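Pseudopodium-enriched atypical kinase 1 (Homo sapiens, PDB 6BHC) is a kinase-fold protein classed as a pseudokinase that forms dimers and probably serves in signalling as a scaffold rather than as an active tyrosine kinase. Local coordinates at residues 26-31 against 387-392; 175-180 against 316-321; 323-328 against 348-353; 360-365 against 425-430; 377-382 against 418-423. The protein carries 1 engineered substitution. One frame throughout, in Å; residues are numbered along the deposited sequence.

How the contacts relate
Contact 1 opens first along the chain and closes after contacts 2 and 3: it joins the N-terminal helix 16-39 to helix 371-396. Contacts 2 and 3 fall within its span, one after the other, both in the kinase domain. Contact 2 ties helix 173-194 to the loop before helix 322-332. Contact 3 pairs helix 322-332 with helix 343-354. Contacts 2 and 3 touch. Contact 4, between helices 359-367 and 420-430, starts inside contact 1 and ends beyond it, so they cross. Contact 5 sits within the span of contact 4, shares helix 420-430 with it, and also crosses contact 1 through helix 371-396. Contact 4 touches contacts 3 and 5, joining kinase domain to C-terminal helices.

Contact 1: 26-31 against 387-392; sequences DALKKL and TLLMIK
Ala-27 meets Met-390 through methyl groups alone. Its CB lies 3.7 Å from Met-390 CE. The same Ala-27 also packs on Ile-391 of the second subunit.

Leu-28 makes the broadest contact of segment 26-31. Its CG touches Met-390 CE at 3.7 Å, and its CD2 is equally close to that methyl. The other neighbour of this branch is Leu-389, with Leu-28 CD2 and Leu-389 CD2 3.9 Å apart. Met-390 CG is anti to the backbone N (chi1 -169°), and the chain then bends at chi2 and chi3. The bends bring CE over to Ala-27 and Leu-28. Ala-416 and Leu-415 of helix 406-417 add to the apolar surroundings of Leu-28 and Leu-389.

The pairing is consistent with the split helical dimerisation region described for the PEAK family, in which a helix before the kinase domain packs with helices after it. The local axes of helices 16-39 and 371-396 approach to 11.1 Å at 47°. The gap is wide for a helix pair, and the long Met-390 side chain spans much of it.

Leu-31 comes next, one turn on from Ala-27. Its CD1 comes closest to the sulfur, 3.8 Å from Met-390 SD, with the CE methyl a little farther off. In the second subunit Leu-398 packs on Leu-31 and Ala-394 on Met-390, next to this buried apolar patch.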
# COMPACT_ATOMS: atom_id res chain seq x y z
N ASP A 26 12.60 9.39 -3.22
CA ASP A 26 11.51 10.30 -3.59
C ASP A 26 10.15 9.73 -3.22
O ASP A 26 9.24 10.49 -2.86
CB ASP A 26 11.57 10.61 -5.08
CG ASP A 26 12.87 11.29 -5.49
OD1 ASP A 26 13.52 11.90 -4.61
OD2 ASP A 26 13.23 11.22 -6.68
N ALA A 27 9.99 8.41 -3.30
CA ALA A 27 8.71 7.80 -2.94
C ALA A 27 8.45 7.90 -1.44
O ALA A 27 7.34 8.23 -1.02
CB ALA A 27 8.67 6.34 -3.40
N LEU A 28 9.47 7.61 -0.62
CA LEU A 28 9.29 7.68 0.82
C LEU A 28 9.00 9.10 1.29
O LEU A 28 8.26 9.29 2.26
CB LEU A 28 10.52 7.11 1.54
CG LEU A 28 10.65 5.59 1.59
CD1 LEU A 28 11.95 5.19 2.26
CD2 LEU A 28 9.46 4.97 2.31
N LYS A 29 9.58 10.10 0.63
CA LYS A 29 9.25 11.48 0.95
C LYS A 29 7.79 11.78 0.61
O LYS A 29 7.11 12.49 1.36
CB LYS A 29 10.18 12.44 0.20
CG LYS A 29 11.61 12.41 0.70
CD LYS A 29 12.49 13.33 -0.12
CE LYS A 29 13.93 13.31 0.38
NZ LYS A 29 14.84 14.07 -0.52
N LYS A 30 7.30 11.25 -0.50
CA LYS A 30 5.90 11.45 -0.86
C LYS A 30 4.97 10.71 0.10
O LYS A 30 3.91 11.22 0.47
CB LYS A 30 5.65 11.01 -2.30
CG LYS A 30 4.24 11.25 -2.80
CD LYS A 30 4.09 10.82 -4.26
CE LYS A 30 2.66 10.99 -4.75
NZ LYS A 30 2.51 10.57 -6.17
N LEU A 31 5.37 9.50 0.53
CA LEU A 31 4.58 8.77 1.51
C LEU A 31 4.56 9.48 2.85
O LEU A 31 3.52 9.51 3.53
CB LEU A 31 5.13 7.35 1.67
CG LEU A 31 4.99 6.42 0.46
CD1 LEU A 31 5.81 5.14 0.67
CD2 LEU A 31 3.53 6.08 0.22
N THR A 387 13.95 -0.45 1.24
CA THR A 387 13.23 -1.49 0.53
C THR A 387 12.24 -2.21 1.45
O THR A 387 11.10 -2.46 1.07
CB THR A 387 14.22 -2.49 -0.08
OG1 THR A 387 15.10 -1.80 -0.97
CG2 THR A 387 13.48 -3.58 -0.84
N LEU A 388 12.68 -2.53 2.67
CA LEU A 388 11.80 -3.21 3.62
C LEU A 388 10.59 -2.35 3.96
O LEU A 388 9.45 -2.83 3.97
CB LEU A 388 12.57 -3.58 4.88
CG LEU A 388 13.64 -4.66 4.71
CD1 LEU A 388 14.44 -4.84 5.99
CD2 LEU A 388 12.99 -5.97 4.30
N LEU A 389 10.81 -1.06 4.25
CA LEU A 389 9.70 -0.18 4.59
C LEU A 389 8.75 -0.00 3.42
O LEU A 389 7.53 0.03 3.60
CB LEU A 389 10.23 1.17 5.06
CG LEU A 389 9.16 2.16 5.53
CD1 LEU A 389 8.34 1.57 6.67
CD2 LEU A 389 9.78 3.48 5.94
N MET A 390 9.29 0.10 2.20
CA MET A 390 8.43 0.22 1.02
C MET A 390 7.56 -1.02 0.85
O MET A 390 6.38 -0.91 0.50
CB MET A 390 9.28 0.45 -0.23
CG MET A 390 8.48 0.84 -1.46
SD MET A 390 7.76 2.49 -1.31
CE MET A 390 9.24 3.48 -1.08
N ILE A 391 8.13 -2.20 1.10
CA ILE A 391 7.35 -3.43 1.04
C ILE A 391 6.24 -3.41 2.09
O ILE A 391 5.11 -3.85 1.83
CB ILE A 391 8.27 -4.65 1.20
CG1 ILE A 391 9.20 -4.78 -0.01
CG2 ILE A 391 7.46 -5.93 1.40
CD1 ILE A 391 10.28 -5.83 0.16
N LYS A 392 6.55 -2.90 3.28
CA LYS A 392 5.56 -2.85 4.36
C LYS A 392 4.35 -2.01 3.96
O LYS A 392 3.21 -2.40 4.20
CB LYS A 392 6.20 -2.31 5.64
CG LYS A 392 5.25 -2.24 6.83
CD LYS A 392 5.90 -1.49 7.99
CE LYS A 392 4.99 -1.46 9.21
NZ LYS A 392 4.79 -2.81 9.79

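Contact 2: 175-180 against 316-321; sequences LYERQV and PFRSPY
Glu-177 and Arg-178, neighbours on helix 173-194, meet segment 316-321 at two points. The firmer is Arg-178 NH1, which donates to Tyr-321 OH at 2.7 Å, with an N-H...acceptor angle of 151°. The hydroxyl lies near the plane of the guanidinium, at its edge. Arg-178 CG is anti to the backbone N (chi1 -178°), and the chain then runs extended from CG to NE past the phenol: Arg-178 CD is 3.3 Å from Tyr-321 OH. The ring of Tyr-321 rests on the helix, with Arg-178 CA over one face, toward the rim. At the other point, Ser-319 OG donates to Glu-177 OE1. The modelled separation of 2.3 Å is very short, so its exact length is doubtful.

A water links the other carboxylate oxygen to the loop. It donates to Glu-177 OE2 at 2.7 Å and to Pro-316 O at 3.0 Å.

Further out, each group has a second hold. Glu-177 OE2 also bonds His-169 NE2, and Glu-177 OE1 bonds Ser-322 OG. Arg-178 NH1 reaches Leu-354 O, while NH2 forms a salt bridge with Glu-407. These partners would fix the rotation of both charged groups.

Ser-319 OG also accepts from Tyr-321 N at 3.2 Å, a capping bond at the turn into helix 322-332. The contact thus fastens the start of that helix to helix 173-194, the long E helix of the kinase C-lobe.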
# COMPACT_ATOMS: atom_id res chain seq x y z
N LEU A 175 9.75 -2.41 26.40
CA LEU A 175 8.57 -1.76 25.86
C LEU A 175 8.45 -0.32 26.37
O LEU A 175 8.13 0.59 25.60
CB LEU A 175 7.32 -2.57 26.22
CG LEU A 175 5.99 -2.05 25.68
CD1 LEU A 175 6.07 -1.79 24.18
CD2 LEU A 175 4.87 -3.04 25.99
N TYR A 176 8.70 -0.10 27.66
CA TYR A 176 8.53 1.24 28.21
C TYR A 176 9.57 2.20 27.67
O TYR A 176 9.24 3.33 27.27
CB TYR A 176 8.58 1.20 29.74
CG TYR A 176 8.52 2.59 30.34
CD1 TYR A 176 7.32 3.28 30.43
CD2 TYR A 176 9.67 3.23 30.79
CE1 TYR A 176 7.26 4.55 30.96
CE2 TYR A 176 9.63 4.50 31.32
CZ TYR A 176 8.42 5.16 31.41
OH TYR A 176 8.36 6.43 31.94
N GLU A 177 10.84 1.79 27.65
CA GLU A 177 11.90 2.69 27.20
C GLU A 177 11.85 2.94 25.70
O GLU A 177 12.42 3.93 25.23
CB GLU A 177 13.27 2.15 27.61
CG GLU A 177 13.44 2.04 29.13
CD GLU A 177 14.89 1.91 29.56
OE1 GLU A 177 15.79 1.91 28.68
OE2 GLU A 177 15.14 1.80 30.78
N ARG A 178 11.18 2.07 24.94
CA ARG A 178 10.94 2.38 23.53
C ARG A 178 9.86 3.46 23.39
O ARG A 178 9.99 4.35 22.55
CB ARG A 178 10.54 1.12 22.76
CG ARG A 178 10.33 1.37 21.27
CD ARG A 178 10.11 0.08 20.48
NE ARG A 178 9.96 0.37 19.06
CZ ARG A 178 10.97 0.42 18.19
NH1 ARG A 178 12.21 0.20 18.60
NH2 ARG A 178 10.74 0.69 16.92
N GLN A 179 8.80 3.38 24.20
CA GLN A 179 7.81 4.45 24.21
C GLN A 179 8.42 5.78 24.60
O GLN A 179 8.01 6.83 24.10
CB GLN A 179 6.66 4.11 25.17
CG GLN A 179 5.90 2.84 24.84
CD GLN A 179 4.76 2.59 25.80
OE1 GLN A 179 3.76 3.31 25.80
NE2 GLN A 179 4.90 1.57 26.64
N VAL A 180 9.41 5.76 25.50
CA VAL A 180 10.10 7.00 25.87
C VAL A 180 10.81 7.60 24.67
O VAL A 180 10.73 8.81 24.42
CB VAL A 180 11.08 6.73 27.04
CG1 VAL A 180 12.00 7.92 27.24
CG2 VAL A 180 10.30 6.44 28.31
N PRO A 316 20.38 3.64 34.72
CA PRO A 316 20.48 2.18 34.82
C PRO A 316 20.40 1.51 33.45
O PRO A 316 19.66 1.94 32.57
CB PRO A 316 19.27 1.80 35.69
CG PRO A 316 18.94 3.05 36.45
CD PRO A 316 19.26 4.18 35.52
N PHE A 317 21.20 0.46 33.29
CA PHE A 317 21.32 -0.27 32.02
C PHE A 317 20.30 -1.41 32.03
O PHE A 317 20.58 -2.51 32.51
CB PHE A 317 22.75 -0.76 31.83
CG PHE A 317 22.95 -1.59 30.60
CD1 PHE A 317 22.59 -1.11 29.36
CD2 PHE A 317 23.54 -2.84 30.69
CE1 PHE A 317 22.79 -1.88 28.22
CE2 PHE A 317 23.74 -3.61 29.56
CZ PHE A 317 23.37 -3.13 28.32
N ARG A 318 19.11 -1.14 31.50
CA ARG A 318 17.99 -2.07 31.61
C ARG A 318 17.38 -2.48 30.28
O ARG A 318 16.60 -3.44 30.27
CB ARG A 318 16.89 -1.46 32.49
CG ARG A 318 17.37 -1.04 33.87
CD ARG A 318 16.40 -0.07 34.52
NE ARG A 318 15.13 -0.70 34.85
CZ ARG A 318 14.13 -0.07 35.46
NH1 ARG A 318 14.26 1.20 35.81
NH2 ARG A 318 13.00 -0.72 35.73
N SER A 319 17.69 -1.82 29.18
CA SER A 319 17.07 -2.12 27.90
C SER A 319 18.06 -1.78 26.80
O SER A 319 19.06 -1.09 27.04
CB SER A 319 15.77 -1.33 27.71
OG SER A 319 16.03 0.01 27.35
N PRO A 320 17.83 -2.26 25.57
CA PRO A 320 18.71 -1.87 24.45
C PRO A 320 18.73 -0.38 24.16
O PRO A 320 19.55 0.06 23.34
CB PRO A 320 18.13 -2.65 23.26
CG PRO A 320 17.42 -3.80 23.87
CD PRO A 320 16.87 -3.30 25.17
N TYR A 321 17.86 0.41 24.79
CA TYR A 321 17.81 1.84 24.57
C TYR A 321 18.49 2.64 25.67
O TYR A 321 18.63 3.86 25.54
CB TYR A 321 16.35 2.29 24.43
CG TYR A 321 15.54 1.45 23.47
CD1 TYR A 321 15.53 1.73 22.11
CD2 TYR A 321 14.77 0.39 23.93
CE1 TYR A 321 14.78 0.96 21.23
CE2 TYR A 321 14.02 -0.38 23.06
CZ TYR A 321 14.03 -0.09 21.71
OH TYR A 321 13.29 -0.85 20.83
O HOH W 1 16.86 2.89 32.49

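Contact 3: 323-328 against 348-353; sequences RGLQQL and GILQCL
Gly-324 and Leu-353 meet where helices 322-332 and 343-354 come together. By their order in the chain these two helices probably correspond to alphaH and alphaI of the kinase C-lobe. Their local axes run antiparallel, at 175°, and approach to 10.3 Å. The tight part lies at Gly-324. The isopropyl end of Leu-353 sits directly on its backbone, with Leu-353 CD1 3.7 Å from Gly-324 C. Leu-353 CD2 lies 3.8 Å from Gly-324 CA, close against the bare backbone.

Leu-328 forms the other close part. Its two methyls divide the work: CD1 meets Ile-349 CD1 at 3.7 Å, and CD2 turns to Leu-350. CG is anti to the backbone N (chi1 176°). An alanine here would probably leave Ile-349 CD1 without its facing methyl, take from Leu-350 CD2 its nearer partner, and open a gap between the helices.

Packing is looser around Leu-325. Its CD2 stands 4.1 Å from Leu-350 CD2 and 4.2 Å from Leu-353 CD1. Leu-325 also leans on Cys-181 of helix 173-194. Among the touching residues Leu-353 alone is partly exposed, although its methyls pack on Gly-324. Ile-349 is buried and also packs on helix 420-430. Leu-328 and Leu-350 cross at about a right angle, their CD2 atoms 3.7 Å apart.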
# COMPACT_ATOMS: atom_id res chain seq x y z
N ARG A 323 21.69 2.72 26.93
CA ARG A 323 22.99 3.33 26.66
C ARG A 323 22.86 4.52 25.73
O ARG A 323 23.53 5.55 25.93
CB ARG A 323 23.95 2.29 26.07
CG ARG A 323 24.08 1.03 26.90
CD ARG A 323 25.31 0.23 26.49
NE ARG A 323 26.52 0.74 27.12
CZ ARG A 323 26.94 0.38 28.33
NH1 ARG A 323 26.25 -0.51 29.03
NH2 ARG A 323 28.05 0.90 28.83
N GLY A 324 22.02 4.41 24.70
CA GLY A 324 21.83 5.53 23.79
C GLY A 324 21.17 6.72 24.45
O GLY A 324 21.54 7.87 24.20
N LEU A 325 20.17 6.46 25.30
CA LEU A 325 19.53 7.55 26.03
C LEU A 325 20.49 8.20 27.02
O LEU A 325 20.42 9.41 27.25
CB LEU A 325 18.28 7.04 26.75
CG LEU A 325 17.10 6.64 25.85
CD1 LEU A 325 16.02 5.96 26.68
CD2 LEU A 325 16.55 7.85 25.12
N GLN A 326 21.39 7.41 27.62
CA GLN A 326 22.40 7.98 28.49
C GLN A 326 23.35 8.88 27.72
O GLN A 326 23.64 10.01 28.15
CB GLN A 326 23.19 6.86 29.18
CG GLN A 326 24.38 7.34 29.99
CD GLN A 326 23.99 7.94 31.33
OE1 GLN A 326 24.08 7.28 32.36
NE2 GLN A 326 23.55 9.19 31.31
N GLN A 327 23.83 8.42 26.57
CA GLN A 327 24.72 9.24 25.75
C GLN A 327 24.00 10.47 25.23
O GLN A 327 24.59 11.56 25.15
CB GLN A 327 25.27 8.40 24.59
CG GLN A 327 26.19 9.16 23.64
CD GLN A 327 27.52 9.54 24.28
OE1 GLN A 327 27.89 9.03 25.34
NE2 GLN A 327 28.25 10.45 23.63
N LEU A 328 22.72 10.33 24.88
CA LEU A 328 21.95 11.48 24.40
C LEU A 328 21.79 12.53 25.49
O LEU A 328 21.92 13.73 25.22
CB LEU A 328 20.58 11.01 23.90
CG LEU A 328 19.63 12.11 23.45
CD1 LEU A 328 20.25 12.89 22.30
CD2 LEU A 328 18.28 11.54 23.05
N GLY A 348 18.16 12.71 15.37
CA GLY A 348 18.84 11.63 14.66
C GLY A 348 19.27 10.50 15.57
O GLY A 348 19.25 9.34 15.16
N ILE A 349 19.66 10.82 16.80
CA ILE A 349 20.00 9.78 17.77
C ILE A 349 18.76 8.96 18.11
O ILE A 349 18.79 7.73 18.11
CB ILE A 349 20.64 10.41 19.02
CG1 ILE A 349 22.00 11.02 18.67
CG2 ILE A 349 20.78 9.37 20.13
CD1 ILE A 349 22.74 11.59 19.86
N LEU A 350 17.65 9.64 18.40
CA LEU A 350 16.41 8.94 18.74
C LEU A 350 15.93 8.07 17.58
O LEU A 350 15.47 6.95 17.78
CB LEU A 350 15.34 9.94 19.15
CG LEU A 350 15.59 10.66 20.47
CD1 LEU A 350 14.67 11.85 20.62
CD2 LEU A 350 15.42 9.69 21.63
N GLN A 351 16.03 8.59 16.35
CA GLN A 351 15.69 7.78 15.18
C GLN A 351 16.60 6.56 15.07
O GLN A 351 16.16 5.47 14.69
CB GLN A 351 15.78 8.63 13.92
CG GLN A 351 14.72 9.71 13.82
CD GLN A 351 15.02 10.72 12.73
OE1 GLN A 351 16.18 10.98 12.42
NE2 GLN A 351 13.97 11.30 12.15
N CYS A 352 17.88 6.73 15.41
CA CYS A 352 18.81 5.61 15.34
C CYS A 352 18.50 4.55 16.39
O CYS A 352 18.60 3.35 16.12
CB CYS A 352 20.25 6.10 15.49
SG CYS A 352 21.47 4.77 15.45
N LEU A 353 18.12 4.98 17.60
CA LEU A 353 17.78 4.01 18.64
C LEU A 353 16.50 3.26 18.31
O LEU A 353 16.35 2.09 18.70
CB LEU A 353 17.64 4.72 19.99
CG LEU A 353 18.87 5.45 20.54
CD1 LEU A 353 18.58 6.07 21.90
CD2 LEU A 353 20.07 4.52 20.61

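Contact 4: 360-365 against 425-430; sequences DLFQTF and CIVKIL
Val-427 sits between two phenylalanines, Phe-362 and Phe-365, and carries most of the contact on the side of segment 425-430. Both of its methyls are used. CG1 is anti to the backbone N (chi1 166°) and lies over one face of the Phe-365 ring, offset toward the rim. This is a CH-pi contact: Val-427 CG1 is 4.0 Å from the centroid of the Phe-365 ring and 13° off its normal. The two side chains meet tip to tip. The same methyl also lies over one face of the Phe-362 ring, where Val-427 CG1 is 4.0 Å from Phe-362 CD1. The second methyl touches that ring too, with Val-427 CG2 3.7 Å from Phe-362 CE1.

Lys-428 follows, and only its aliphatic part takes part. Its CG is 4.1 Å from Phe-365 CE2. The side chain crosses Phe-365 at about a right angle, and the residue is exposed.

Leu-430, one turn on from Val-427, reaches Phe-362 through CB, which is 4.0 Å from Phe-362 CE2. It also packs on Ile-349 and Cys-352 of helix 343-354. Phe-365 in turn rests on Leu-378 of helix 371-396.

The local axes of helices 359-367 and 420-430 cross nearly at a right angle, with closest approach 11.1 Å. The contact thus joins the last modelled helix to the short helix that follows helix 343-354.

All the contacts between the two segments are apolar. Cohesion here depends on shape and on methyl-to-ring packing, with one branched side chain serving two aromatic rings.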
# COMPACT_ATOMS: atom_id res chain seq x y z
N ASP A 360 25.56 -3.65 16.25
CA ASP A 360 26.22 -4.67 15.45
C ASP A 360 26.91 -4.05 14.23
O ASP A 360 28.01 -4.45 13.86
CB ASP A 360 25.22 -5.73 15.01
CG ASP A 360 24.53 -6.41 16.19
OD1 ASP A 360 25.15 -6.49 17.27
OD2 ASP A 360 23.38 -6.85 16.03
N LEU A 361 26.26 -3.06 13.61
CA LEU A 361 26.88 -2.34 12.50
C LEU A 361 27.97 -1.38 12.98
O LEU A 361 28.85 -1.03 12.19
CB LEU A 361 25.81 -1.60 11.70
CG LEU A 361 26.19 -0.84 10.42
CD1 LEU A 361 25.08 -0.96 9.38
CD2 LEU A 361 26.46 0.63 10.72
N PHE A 362 27.93 -0.97 14.25
CA PHE A 362 28.94 -0.05 14.76
C PHE A 362 30.33 -0.67 14.74
O PHE A 362 31.32 0.01 14.47
CB PHE A 362 28.58 0.41 16.18
CG PHE A 362 27.39 1.32 16.25
CD1 PHE A 362 26.68 1.68 15.12
CD2 PHE A 362 26.98 1.84 17.47
CE1 PHE A 362 25.59 2.52 15.19
CE2 PHE A 362 25.89 2.69 17.56
CZ PHE A 362 25.19 3.03 16.42
N GLN A 363 30.42 -1.98 15.02
CA GLN A 363 31.71 -2.65 15.00
C GLN A 363 32.32 -2.64 13.61
O GLN A 363 33.52 -2.39 13.45
CB GLN A 363 31.57 -4.08 15.52
CG GLN A 363 31.37 -4.19 17.02
CD GLN A 363 31.34 -5.63 17.49
OE1 GLN A 363 30.76 -6.49 16.84
NE2 GLN A 363 31.97 -5.89 18.63
N THR A 364 31.51 -2.92 12.58
CA THR A 364 32.01 -2.85 11.21
C THR A 364 32.37 -1.42 10.83
O THR A 364 33.31 -1.21 10.05
CB THR A 364 30.96 -3.42 10.25
OG1 THR A 364 30.50 -4.68 10.73
CG2 THR A 364 31.56 -3.61 8.86
N PHE A 365 31.65 -0.44 11.37
CA PHE A 365 31.96 0.96 11.09
C PHE A 365 33.36 1.32 11.58
O PHE A 365 34.16 1.89 10.83
CB PHE A 365 30.90 1.86 11.73
CG PHE A 365 31.01 3.31 11.35
CD1 PHE A 365 30.34 3.79 10.23
CD2 PHE A 365 31.77 4.19 12.10
CE1 PHE A 365 30.43 5.13 9.88
CE2 PHE A 365 31.86 5.52 11.75
CZ PHE A 365 31.19 5.99 10.64
N CYS A 425 27.37 11.00 11.11
CA CYS A 425 27.48 11.92 12.24
C CYS A 425 26.81 11.35 13.48
O CYS A 425 27.35 11.45 14.59
CB CYS A 425 26.88 13.28 11.88
SG CYS A 425 27.72 14.12 10.51
N ILE A 426 25.64 10.73 13.32
CA ILE A 426 24.93 10.18 14.47
C ILE A 426 25.68 8.99 15.05
O ILE A 426 25.77 8.83 16.28
CB ILE A 426 23.49 9.79 14.07
CG1 ILE A 426 22.70 11.04 13.68
CG2 ILE A 426 22.79 9.07 15.22
CD1 ILE A 426 22.63 12.08 14.77
N VAL A 427 26.24 8.14 14.19
CA VAL A 427 26.98 6.97 14.67
C VAL A 427 28.21 7.40 15.46
O VAL A 427 28.49 6.87 16.54
CB VAL A 427 27.36 6.06 13.48
CG1 VAL A 427 28.41 5.04 13.91
CG2 VAL A 427 26.13 5.35 12.94
N LYS A 428 28.96 8.38 14.94
CA LYS A 428 30.17 8.82 15.62
C LYS A 428 29.86 9.43 16.98
O LYS A 428 30.71 9.40 17.88
CB LYS A 428 30.94 9.81 14.74
CG LYS A 428 31.66 9.14 13.57
CD LYS A 428 32.54 10.12 12.80
CE LYS A 428 31.71 11.12 12.01
NZ LYS A 428 32.56 11.99 11.15
N ILE A 429 28.66 9.99 17.16
CA ILE A 429 28.27 10.50 18.47
C ILE A 429 27.98 9.34 19.41
O ILE A 429 28.34 9.37 20.59
CB ILE A 429 27.07 11.45 18.34
CG1 ILE A 429 27.46 12.70 17.56
CG2 ILE A 429 26.55 11.84 19.72
CD1 ILE A 429 26.31 13.66 17.32
N LEU A 430 27.32 8.29 18.91
CA LEU A 430 26.95 7.15 19.74
C LEU A 430 28.09 6.18 20.00
O LEU A 430 27.94 5.28 20.83
CB LEU A 430 25.78 6.39 19.11
CG LEU A 430 24.43 7.10 19.12
CD1 LEU A 430 23.39 6.28 18.38
CD2 LEU A 430 23.98 7.37 20.55

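Contact 5: 377-382 against 418-423; sequences LLQNWL and ATTDSL
Leu-382 and Leu-423 reach toward each other tip to tip at the centre of the apolar packing. Leu-382 CG is 3.7 Å from Leu-423 CD1. The same methyl touches the indole of Trp-381, with Leu-423 CD1 3.9 Å from Trp-381 CE3. Leu-378 and Leu-423 slide past each other in opposite directions, Leu-378 CD2 being 4.2 Å from Leu-423 CB. Leu-378 CD1 lies 3.5 Å from Thr-420 O. Leu-382 CD1 covers the backbone between Thr-419 and Thr-420. Thr-420 CG2, anti to the carbonyl carbon, packs 3.3 Å from Gln-379 OE1. An alanine in place of Leu-382 would probably leave Leu-423 CD1 without its facing partner and open a gap beside that backbone.

A second group of contacts is polar. A water accepts from Thr-420 N at 2.9 Å and donates weakly to Gln-379 OE1. Asp-383 OD1 holds Gln-379 NE2.

One capping bond opens helix 420-430. Thr-419 is the N-cap, and its OG1 accepts from Ser-422 N at 3.1 Å. Separately, Thr-419 O accepts from Ser-422 OG and Leu-423 N, both on the same face of its carbonyl plane.

The first turn is held mainly by its own polar groups, with a water joining it weakly to Gln-379, while leucine packing provides most of the hold on helix 371-396.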
# COMPACT_ATOMS: atom_id res chain seq x y z
N LEU A 377 29.00 0.88 3.66
CA LEU A 377 28.29 0.20 4.73
C LEU A 377 26.99 0.92 5.09
O LEU A 377 25.94 0.30 5.22
CB LEU A 377 29.19 0.07 5.96
CG LEU A 377 28.60 -0.62 7.18
CD1 LEU A 377 28.39 -2.10 6.91
CD2 LEU A 377 29.48 -0.41 8.40
N LEU A 378 27.06 2.24 5.25
CA LEU A 378 25.87 3.01 5.60
C LEU A 378 24.88 3.05 4.44
O LEU A 378 23.66 3.01 4.66
CB LEU A 378 26.26 4.42 6.03
CG LEU A 378 27.10 4.53 7.30
CD1 LEU A 378 27.56 5.97 7.52
CD2 LEU A 378 26.30 4.04 8.50
N GLN A 379 25.37 3.15 3.21
CA GLN A 379 24.47 3.21 2.06
C GLN A 379 23.76 1.88 1.84
O GLN A 379 22.57 1.86 1.50
CB GLN A 379 25.24 3.62 0.80
CG GLN A 379 24.35 3.89 -0.40
CD GLN A 379 23.43 5.09 -0.19
OE1 GLN A 379 23.87 6.24 -0.24
NE2 GLN A 379 22.15 4.82 0.05
N ASN A 380 24.46 0.77 2.03
CA ASN A 380 23.82 -0.54 1.90
C ASN A 380 22.73 -0.72 2.95
O ASN A 380 21.66 -1.25 2.66
CB ASN A 380 24.86 -1.65 2.01
CG ASN A 380 25.85 -1.65 0.86
OD1 ASN A 380 25.60 -1.04 -0.19
ND2 ASN A 380 26.97 -2.33 1.04
N TRP A 381 22.99 -0.27 4.18
CA TRP A 381 21.98 -0.34 5.22
C TRP A 381 20.75 0.49 4.85
O TRP A 381 19.61 0.06 5.06
CB TRP A 381 22.56 0.12 6.56
CG TRP A 381 21.58 0.05 7.69
CD1 TRP A 381 21.40 -0.99 8.55
CD2 TRP A 381 20.65 1.06 8.09
NE1 TRP A 381 20.42 -0.69 9.46
CE2 TRP A 381 19.93 0.56 9.19
CE3 TRP A 381 20.34 2.34 7.61
CZ2 TRP A 381 18.94 1.29 9.83
CZ3 TRP A 381 19.35 3.06 8.24
CH2 TRP A 381 18.66 2.54 9.34
N LEU A 382 20.97 1.69 4.30
CA LEU A 382 19.85 2.54 3.90
C LEU A 382 19.03 1.90 2.79
O LEU A 382 17.79 1.89 2.85
CB LEU A 382 20.37 3.91 3.45
CG LEU A 382 20.54 4.98 4.53
CD1 LEU A 382 21.20 6.22 3.95
CD2 LEU A 382 19.19 5.32 5.14
N ALA A 418 17.09 10.65 5.66
CA ALA A 418 18.42 10.29 6.13
C ALA A 418 19.37 10.11 4.96
O ALA A 418 18.98 9.67 3.87
CB ALA A 418 18.36 9.01 6.97
N THR A 419 20.63 10.46 5.18
CA THR A 419 21.70 10.27 4.21
C THR A 419 22.86 9.56 4.89
O THR A 419 22.90 9.42 6.11
CB THR A 419 22.18 11.60 3.61
OG1 THR A 419 22.83 12.37 4.63
CG2 THR A 419 21.01 12.39 3.04
N THR A 420 23.82 9.11 4.07
CA THR A 420 25.02 8.50 4.64
C THR A 420 25.79 9.50 5.49
O THR A 420 26.41 9.11 6.49
CB THR A 420 25.90 7.94 3.52
OG1 THR A 420 26.31 9.00 2.65
CG2 THR A 420 25.15 6.89 2.72
N ASP A 421 25.76 10.78 5.12
CA ASP A 421 26.45 11.79 5.91
C ASP A 421 25.77 12.01 7.25
O ASP A 421 26.44 12.16 8.28
CB ASP A 421 26.53 13.10 5.13
CG ASP A 421 27.34 14.16 5.85
OD1 ASP A 421 28.58 14.15 5.71
OD2 ASP A 421 26.74 15.00 6.54
N SER A 422 24.43 12.02 7.27
CA SER A 422 23.72 12.21 8.53
C SER A 422 23.86 11.00 9.44
O SER A 422 23.96 11.15 10.66
CB SER A 422 22.24 12.50 8.26
OG SER A 422 21.54 11.31 7.93
N LEU A 423 23.88 9.80 8.86
CA LEU A 423 24.08 8.60 9.68
C LEU A 423 25.50 8.56 10.24
O LEU A 423 25.70 8.17 11.40
CB LEU A 423 23.80 7.35 8.85
CG LEU A 423 22.36 7.11 8.39
CD1 LEU A 423 22.24 5.76 7.71
CD2 LEU A 423 21.40 7.20 9.57
O HOH W 2 23.09 9.07 1.28